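MmeI (Methylophilus methylotrophus, PDB 5HR4) probably transfers a methyl group from S-adenosyl-L-methionine to N6 of adenine in its DNA recognition sequence, and is a Type IIL restriction-modification enzyme. Local coordinates at residues A[485-490]-A[543-548]; A[537-542]-A[565-570]. All blocks are in the same frame, centred on the assembly; numbering follows the deposited sequence.

Contact 1: residues A[485-490]-A[543-548]; sequences VGKSKQ and QGEQVS. With nucleotides of chain B; nucleotides of chain C.
Lys487 and Glu545 form a salt bridge between a DNA-binding loop and the start of a DNA-binding helix in the methyltransferase domain. Lys487 lies in a type I beta turn, Gly486 to Lys489, that comes just after the NPPF sequence (motif IV of adenine-N6 methyltransferases); Glu545 sits early in helix 544-556. The extended side chains approach from opposite directions. NZ of Lys487 lies 2.7 Å from OE2 of Glu545, on the syn lone pair, and has a weaker bond to OE1. The same NZ of Lys487 comes within 3.5 Å of O2 of DC4 of chain B. OE1 is also salt-bridged to Lys629, so two lysines share this carboxylate and would offset its charge beside the DNA backbone.

Hydrogen bonds to DNA flank the ion pair. The backbone N of Glu545 donates to OP1 of DC5 of chain B at 2.9 Å, and Gly486 N reaches another phosphate. On the minor-groove side, Ser488 OG, brought to the base by lying anti to its own carbonyl carbon (chi1 -52°), accepts from DG10 N2 of chain C at 2.7 Å and 155°. Within the turn, Lys489 N donates to Gly486 O at 3.1 Å.

Contact 2: residues A[537-542]-A[565-570]; sequences STNSIT and HRTFSW. With nucleotides of chain B.
Asn539 and Thr567 meet across the central sheet of the class I (Rossmann-like) methyltransferase fold. Strand 581-588 runs between strands 532-538 and 560-569 and is antiparallel to both, so Asn539, just past the end of strand 532-538, reaches Thr567 in the next strand but one. Each also packs on His581 of the middle strand, and Asn539 is hydrogen-bonded to it through the backbone.

Asn539 begins a 3-10 turn. Its CG stands between the backbone N and the carbonyl carbon (chi1 54°), which brings the side chain up to Thr567. CB of Asn539 lies 3.6 Å from OG1 of Thr567, and the side chains meet at a slant. Thr567 also packs on Ser807, which extends the contact to a loop of a later part of the chain.

The backbone of Asn539 closes the turn. Its O accepts from Thr542 N at 3.0 Å and from Thr542 OG1 at 2.7 Å, a double grip on one carbonyl. The preceding Thr538 probably forms an ST turn to Ser540 N. Next to Asn539, Ser540 OG is hydrogen-bonded to OP1 of DG6 of chain B, at a modelled separation too short to be taken literally.

After Ser569 the chain leaves the strand, and Trp570 reaches DA7 of chain B, whose base lies well away from that of DG6, as expected for a flipped-out target adenine. Trp570, its CG anti to the backbone N (chi1 173°), also touches Asn481. The base meets one indole face edge-on, the planes nearly perpendicular (T-shaped), with C2 of DA7 3.4 Å from CZ3 of Trp570, off toward the rim.

The centres of contacts 1 and 2 are 13 Å apart within the methyltransferase domain, and their segments alternate along the chain: 485-490, 537-542, 543-548, 565-570. The middle two are consecutive, so strand 532-538 of the central sheet runs through the 3-10 turn of contact 2 into helix 544-556 of contact 1, and that helix leads on to strand 560-569. Packing joins them directly, with CG2 of Val547 3.4 Å from C of Thr542 and NE2 of Gln546 3.6 Å from CB of Ser540. Along the DNA, contact 1 touches DC4 and DC5 of chain B and DG10 of chain C, contact 2 DG6 and DA7 of chain B.

Contact 1: residues A[485-490]-A[543-548]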
loop_
_atom_site.group_PDB
_atom_site.type_symbol
_atom_site.label_atom_id
_atom_site.label_comp_id
_atom_site.label_asym_id
_atom_site.label_seq_id
_atom_site.Cartn_x
_atom_site.Cartn_y
_atom_site.Cartn_z
ATOM N N VAL A 485 3.169 -6.293 1.681
ATOM C CA VAL A 485 2.805 -7.601 2.208
ATOM C C VAL A 485 3.267 -7.662 3.655
ATOM O O VAL A 485 4.446 -7.441 3.957
ATOM C CB VAL A 485 3.395 -8.759 1.377
ATOM C CG1 VAL A 485 2.962 -10.076 1.994
ATOM C CG2 VAL A 485 2.962 -8.703 -0.111
ATOM N N GLY A 486 2.340 -7.933 4.559
ATOM C CA GLY A 486 2.674 -7.931 5.966
ATOM C C GLY A 486 3.620 -9.054 6.324
ATOM O O GLY A 486 3.772 -10.027 5.596
ATOM N N LYS A 487 4.264 -8.907 7.481
ATOM C CA LYS A 487 5.293 -9.856 7.893
ATOM C C LYS A 487 4.752 -11.272 8.026
ATOM O O LYS A 487 5.501 -12.238 7.856
ATOM C CB LYS A 487 5.873 -9.409 9.223
ATOM C CG LYS A 487 4.811 -9.351 10.323
ATOM C CD LYS A 487 5.502 -9.412 11.654
ATOM C CE LYS A 487 4.558 -9.093 12.777
ATOM N NZ LYS A 487 5.334 -8.911 14.022
ATOM N N SER A 488 3.471 -11.417 8.359
ATOM C CA SER A 488 2.848 -12.708 8.604
ATOM C C SER A 488 1.908 -13.105 7.479
ATOM O O SER A 488 1.057 -13.982 7.669
ATOM C CB SER A 488 2.082 -12.701 9.928
ATOM O OG SER A 488 2.893 -12.254 11.002
ATOM N N LYS A 489 2.035 -12.479 6.311
ATOM C CA LYS A 489 1.180 -12.804 5.175
ATOM C C LYS A 489 1.983 -13.162 3.929
ATOM O O LYS A 489 1.395 -13.276 2.844
ATOM C CB LYS A 489 0.221 -11.639 4.851
ATOM C CG LYS A 489 -0.659 -11.080 6.020
ATOM C CD LYS A 489 -1.453 -12.174 6.778
ATOM C CE LYS A 489 -2.799 -11.664 7.340
ATOM N NZ LYS A 489 -2.747 -11.170 8.773
ATOM N N GLN A 490 3.303 -13.336 4.043
ATOM C CA GLN A 490 4.161 -13.453 2.870
ATOM C C GLN A 490 4.662 -14.889 2.670
ATOM O O GLN A 490 4.873 -15.642 3.624
ATOM C CB GLN A 490 5.347 -12.473 2.952
ATOM C CG GLN A 490 5.839 -12.168 4.357
ATOM C CD GLN A 490 7.086 -11.277 4.394
ATOM O OE1 GLN A 490 8.208 -11.784 4.548
ATOM N NE2 GLN A 490 6.891 -9.943 4.302
ATOM N N GLN A 543 5.595 3.350 11.305
ATOM C CA GLN A 543 4.856 3.218 12.551
ATOM C C GLN A 543 5.319 1.964 13.282
ATOM O O GLN A 543 5.817 1.013 12.673
ATOM C CB GLN A 543 3.337 3.151 12.294
ATOM C CG GLN A 543 2.771 4.309 11.445
ATOM C CD GLN A 543 1.376 4.026 10.891
ATOM O OE1 GLN A 543 0.824 2.962 11.110
ATOM N NE2 GLN A 543 0.811 4.977 10.158
ATOM N N GLY A 544 5.165 1.994 14.602
ATOM C CA GLY A 544 5.321 0.827 15.447
ATOM C C GLY A 544 6.595 0.047 15.210
ATOM O O GLY A 544 7.667 0.617 14.966
ATOM N N GLU A 545 6.461 -1.293 15.248
ATOM C CA GLU A 545 7.593 -2.218 15.347
ATOM C C GLU A 545 8.540 -2.152 14.157
ATOM O O GLU A 545 9.667 -2.648 14.255
ATOM C CB GLU A 545 7.093 -3.660 15.502
ATOM C CG GLU A 545 6.863 -4.420 14.192
ATOM C CD GLU A 545 6.261 -5.825 14.406
ATOM O OE1 GLU A 545 6.487 -6.436 15.482
ATOM O OE2 GLU A 545 5.555 -6.323 13.494
ATOM N N GLN A 546 8.118 -1.561 13.047
ATOM C CA GLN A 546 8.946 -1.553 11.851
ATOM C C GLN A 546 9.926 -0.388 11.804
ATOM O O GLN A 546 10.965 -0.505 11.133
ATOM C CB GLN A 546 8.060 -1.533 10.601
ATOM C CG GLN A 546 6.815 -2.413 10.700
ATOM C CD GLN A 546 6.373 -2.954 9.357
ATOM O OE1 GLN A 546 7.189 -3.209 8.471
ATOM N NE2 GLN A 546 5.071 -3.149 9.203
ATOM N N VAL A 547 9.640 0.712 12.518
ATOM C CA VAL A 547 10.485 1.905 12.440
ATOM C C VAL A 547 11.876 1.619 12.986
ATOM O O VAL A 547 12.879 2.128 12.474
ATOM C CB VAL A 547 9.819 3.075 13.183
ATOM C CG1 VAL A 547 10.559 4.390 12.911
ATOM C CG2 VAL A 547 8.385 3.181 12.778
ATOM N N SER A 548 11.961 0.806 14.034
ATOM C CA SER A 548 13.255 0.409 14.570
ATOM C C SER A 548 14.007 -0.536 13.641
ATOM O O SER A 548 15.234 -0.622 13.741
ATOM C CB SER A 548 13.082 -0.270 15.932
ATOM O OG SER A 548 12.175 0.437 16.776
ATOM P P DC B 4 5.116 -7.422 20.722
ATOM O OP1 DC B 4 6.540 -7.721 21.006
ATOM O OP2 DC B 4 4.333 -6.549 21.629
ATOM O "O5'" DC B 4 5.076 -6.780 19.287
ATOM C "C5'" DC B 4 4.150 -5.740 18.992
ATOM C "C4'" DC B 4 3.862 -5.783 17.518
ATOM O "O4'" DC B 4 3.352 -7.095 17.189
ATOM C "C3'" DC B 4 2.876 -4.761 16.983
ATOM O "O3'" DC B 4 3.460 -4.148 15.821
ATOM C "C2'" DC B 4 1.621 -5.597 16.652
ATOM C "C1'" DC B 4 2.168 -7.000 16.442
ATOM N N1 DC B 4 1.256 -8.115 16.914
ATOM C C2 DC B 4 1.324 -9.366 16.286
ATOM O O2 DC B 4 2.107 -9.521 15.343
ATOM N N3 DC B 4 0.527 -10.377 16.728
ATOM C C4 DC B 4 -0.297 -10.173 17.750
ATOM N N4 DC B 4 -1.069 -11.189 18.129
ATOM C C5 DC B 4 -0.387 -8.906 18.410
ATOM C C6 DC B 4 0.408 -7.917 17.971
ATOM P P DC B 5 2.712 -3.005 14.970
ATOM O OP1 DC B 5 3.765 -2.130 14.395
ATOM O OP2 DC B 5 1.564 -2.480 15.728
ATOM O "O5'" DC B 5 2.060 -3.810 13.766
ATOM C "C5'" DC B 5 2.859 -4.562 12.906
ATOM C "C4'" DC B 5 2.003 -5.611 12.249
ATOM O "O4'" DC B 5 1.466 -6.484 13.245
ATOM C "C3'" DC B 5 0.762 -5.068 11.578
ATOM O "O3'" DC B 5 1.094 -4.605 10.302
ATOM C "C2'" DC B 5 -0.158 -6.296 11.525
ATOM C "C1'" DC B 5 0.386 -7.176 12.660
ATOM N N1 DC B 5 -0.575 -7.474 13.713
ATOM C C2 DC B 5 -0.997 -8.792 13.889
ATOM O O2 DC B 5 -0.575 -9.655 13.120
ATOM N N3 DC B 5 -1.870 -9.080 14.882
ATOM C C4 DC B 5 -2.302 -8.096 15.684
ATOM N N4 DC B 5 -3.164 -8.410 16.665
ATOM C C5 DC B 5 -1.869 -6.745 15.514
ATOM C C6 DC B 5 -1.006 -6.488 14.531
ATOM P P DG C 10 -3.269 -20.116 13.565
ATOM O OP1 DG C 10 -4.088 -21.313 13.250
ATOM O OP2 DG C 10 -2.495 -20.170 14.826
ATOM O "O5'" DG C 10 -2.257 -19.724 12.386
ATOM C "C5'" DG C 10 -2.707 -18.894 11.297
ATOM C "C4'" DG C 10 -1.571 -18.052 10.705
ATOM O "O4'" DG C 10 -1.406 -16.840 11.478
ATOM C "C3'" DG C 10 -0.191 -18.705 10.678
ATOM O "O3'" DG C 10 0.535 -18.166 9.614
ATOM C "C2'" DG C 10 0.401 -18.262 12.008
ATOM C "C1'" DG C 10 -0.124 -16.838 12.094
ATOM N N9 DG C 10 -0.266 -16.339 13.456
ATOM C C8 DG C 10 -0.814 -16.995 14.523
ATOM N N7 DG C 10 -0.821 -16.287 15.623
ATOM C C5 DG C 10 -0.236 -15.082 15.255
ATOM C C6 DG C 10 0.017 -13.917 16.025
ATOM O O6 DG C 10 -0.225 -13.731 17.239
ATOM N N1 DG C 10 0.627 -12.905 15.248
ATOM C C2 DG C 10 0.936 -13.026 13.906
ATOM N N2 DG C 10 1.519 -11.984 13.333
ATOM N N3 DG C 10 0.696 -14.109 13.183
ATOM C C4 DG C 10 0.112 -15.099 13.922
#

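Contact 2: residues A[537-542]-A[565-570]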
loop_
_atom_site.group_PDB
_atom_site.type_symbol
_atom_site.label_atom_id
_atom_site.label_comp_id
_atom_site.label_asym_id
_atom_site.label_seq_id
_atom_site.Cartn_x
_atom_site.Cartn_y
_atom_site.Cartn_z
ATOM N N SER A 537 4.230 3.561 -0.153
ATOM C CA SER A 537 4.414 2.427 0.733
ATOM C C SER A 537 3.280 2.415 1.744
ATOM O O SER A 537 2.685 3.454 2.040
ATOM C CB SER A 537 5.792 2.475 1.414
ATOM N N THR A 538 2.952 1.230 2.235
ATOM C CA THR A 538 1.991 1.152 3.325
ATOM C C THR A 538 2.474 1.979 4.500
ATOM O O THR A 538 3.657 1.967 4.845
ATOM C CB THR A 538 1.803 -0.279 3.791
ATOM O OG1 THR A 538 1.175 -0.232 5.079
ATOM C CG2 THR A 538 3.165 -0.977 3.908
ATOM N N ASN A 539 1.547 2.680 5.148
ATOM C CA ASN A 539 2.005 3.620 6.156
ATOM C C ASN A 539 2.654 2.909 7.321
ATOM O O ASN A 539 3.280 3.575 8.157
ATOM C CB ASN A 539 0.852 4.509 6.619
ATOM C CG ASN A 539 -0.349 3.722 7.081
ATOM O OD1 ASN A 539 -0.512 2.553 6.741
ATOM N ND2 ASN A 539 -1.207 4.366 7.854
ATOM N N SER A 540 2.565 1.573 7.347
ATOM C CA SER A 540 3.035 0.766 8.468
ATOM C C SER A 540 4.544 0.847 8.648
ATOM O O SER A 540 5.032 0.730 9.779
ATOM C CB SER A 540 2.611 -0.688 8.265
ATOM O OG SER A 540 1.416 -0.971 8.972
ATOM N N ILE A 541 5.300 1.051 7.559
ATOM C CA ILE A 541 6.756 1.172 7.658
ATOM C C ILE A 541 7.198 2.485 8.273
ATOM O O ILE A 541 8.406 2.734 8.361
ATOM C CB ILE A 541 7.481 1.056 6.303
ATOM C CG1 ILE A 541 7.195 2.281 5.420
ATOM C CG2 ILE A 541 7.115 -0.262 5.568
ATOM C CD1 ILE A 541 7.954 2.235 4.062
ATOM N N THR A 542 6.266 3.332 8.706
ATOM C CA THR A 542 6.603 4.549 9.437
ATOM C C THR A 542 6.008 4.525 10.834
ATOM O O THR A 542 5.926 5.574 11.490
ATOM C CB THR A 542 6.138 5.817 8.694
ATOM O OG1 THR A 542 4.715 5.786 8.501
ATOM C CG2 THR A 542 6.827 5.954 7.331
ATOM N N HIS A 565 4.671 12.353 1.862
ATOM C CA HIS A 565 3.229 12.451 2.063
ATOM C C HIS A 565 2.848 11.598 3.263
ATOM O O HIS A 565 3.056 10.380 3.253
ATOM C CB HIS A 565 2.456 11.963 0.836
ATOM C CG HIS A 565 2.453 12.917 -0.315
ATOM N ND1 HIS A 565 1.314 13.575 -0.728
ATOM C CD2 HIS A 565 3.441 13.310 -1.155
ATOM C CE1 HIS A 565 1.604 14.346 -1.760
ATOM N NE2 HIS A 565 2.888 14.201 -2.043
ATOM N N ARG A 566 2.246 12.215 4.273
ATOM C CA ARG A 566 1.730 11.450 5.394
ATOM C C ARG A 566 0.508 10.636 4.966
ATOM O O ARG A 566 0.053 10.696 3.818
ATOM C CB ARG A 566 1.386 12.374 6.548
ATOM C CG ARG A 566 2.567 12.998 7.198
ATOM C CD ARG A 566 2.084 13.857 8.326
ATOM N NE ARG A 566 1.723 13.029 9.465
ATOM C CZ ARG A 566 2.591 12.241 10.092
ATOM N NH1 ARG A 566 3.844 12.175 9.673
ATOM N NH2 ARG A 566 2.213 11.511 11.129
ATOM N N THR A 567 -0.034 9.877 5.923
ATOM C CA THR A 567 -1.053 8.861 5.658
ATOM C C THR A 567 -2.212 9.387 4.810
ATOM O O THR A 567 -2.776 10.446 5.102
ATOM C CB THR A 567 -1.587 8.352 6.994
ATOM O OG1 THR A 567 -0.537 7.697 7.711
ATOM C CG2 THR A 567 -2.735 7.417 6.789
ATOM N N PHE A 568 -2.571 8.639 3.760
ATOM C CA PHE A 568 -3.818 8.875 3.030
ATOM C C PHE A 568 -4.464 7.544 2.665
ATOM O O PHE A 568 -3.812 6.496 2.692
ATOM C CB PHE A 568 -3.613 9.736 1.768
ATOM C CG PHE A 568 -2.590 9.211 0.799
ATOM C CD1 PHE A 568 -1.238 9.385 1.029
ATOM C CD2 PHE A 568 -2.984 8.599 -0.373
ATOM C CE1 PHE A 568 -0.285 8.910 0.116
ATOM C CE2 PHE A 568 -2.044 8.126 -1.284
ATOM C CZ PHE A 568 -0.692 8.292 -1.038
ATOM N N SER A 569 -5.766 7.581 2.356
ATOM C CA SER A 569 -6.471 6.369 1.939
ATOM C C SER A 569 -6.138 6.042 0.487
ATOM O O SER A 569 -6.024 6.936 -0.354
ATOM C CB SER A 569 -7.998 6.505 2.108
ATOM N N TRP A 570 -5.959 4.752 0.216
ATOM C CA TRP A 570 -5.753 4.242 -1.130
ATOM C C TRP A 570 -7.057 4.261 -1.925
ATOM O O TRP A 570 -8.141 4.045 -1.383
ATOM C CB TRP A 570 -5.220 2.803 -1.068
ATOM C CG TRP A 570 -5.126 2.135 -2.417
ATOM C CD1 TRP A 570 -6.089 1.405 -3.026
ATOM C CD2 TRP A 570 -4.010 2.187 -3.341
ATOM N NE1 TRP A 570 -5.650 0.984 -4.266
ATOM C CE2 TRP A 570 -4.380 1.451 -4.481
ATOM C CE3 TRP A 570 -2.743 2.790 -3.306
ATOM C CZ2 TRP A 570 -3.527 1.273 -5.571
ATOM C CZ3 TRP A 570 -1.898 2.623 -4.387
ATOM C CH2 TRP A 570 -2.292 1.862 -5.507
ATOM P P DA B 7 -1.958 -7.271 4.109
ATOM O OP1 DA B 7 -2.487 -8.412 3.310
ATOM O OP2 DA B 7 -0.493 -7.129 4.291
ATOM O "O5'" DA B 7 -2.600 -5.938 3.541
ATOM C "C5'" DA B 7 -1.945 -5.139 2.643
ATOM C "C4'" DA B 7 -2.995 -4.424 1.853
ATOM O "O4'" DA B 7 -2.391 -3.554 0.900
ATOM C "C3'" DA B 7 -3.936 -5.334 1.082
ATOM O "O3'" DA B 7 -5.233 -4.822 1.236
ATOM C "C2'" DA B 7 -3.436 -5.219 -0.360
ATOM C "C1'" DA B 7 -2.899 -3.800 -0.391
ATOM N N9 DA B 7 -1.768 -3.577 -1.282
ATOM C C8 DA B 7 -0.703 -4.396 -1.463
ATOM N N7 DA B 7 0.203 -3.908 -2.257
ATOM C C5 DA B 7 -0.289 -2.660 -2.603
ATOM C C6 DA B 7 0.219 -1.619 -3.425
ATOM N N6 DA B 7 1.378 -1.695 -4.084
ATOM N N1 DA B 7 -0.524 -0.503 -3.554
ATOM C C2 DA B 7 -1.682 -0.430 -2.903
ATOM N N3 DA B 7 -2.252 -1.335 -2.098
ATOM C C4 DA B 7 -1.493 -2.436 -1.995
ATOM P P DG B 6 0.025 -3.785 9.435
ATOM O OP1 DG B 6 0.790 -3.103 8.361
ATOM O OP2 DG B 6 -0.791 -2.974 10.392
ATOM O "O5'" DG B 6 -0.847 -4.948 8.746
ATOM C "C5'" DG B 6 -0.169 -5.943 7.977
ATOM C "C4'" DG B 6 -1.137 -6.942 7.388
ATOM O "O4'" DG B 6 -1.804 -7.683 8.452
ATOM C "C3'" DG B 6 -2.248 -6.358 6.537
ATOM O "O3'" DG B 6 -2.614 -7.309 5.576
ATOM C "C2'" DG B 6 -3.373 -6.141 7.559
ATOM C "C1'" DG B 6 -3.165 -7.311 8.532
ATOM N N9 DG B 6 -3.473 -6.982 9.929
ATOM C C8 DG B 6 -3.342 -5.762 10.536
ATOM N N7 DG B 6 -3.701 -5.762 11.792
ATOM C C5 DG B 6 -4.094 -7.066 12.033
ATOM C C6 DG B 6 -4.579 -7.664 13.220
ATOM O O6 DG B 6 -4.759 -7.137 14.324
ATOM N N1 DG B 6 -4.867 -9.014 13.037
ATOM C C2 DG B 6 -4.707 -9.699 11.853
ATOM N N2 DG B 6 -5.032 -11.000 11.866
ATOM N N3 DG B 6 -4.249 -9.151 10.737
ATOM C C4 DG B 6 -3.963 -7.833 10.901
#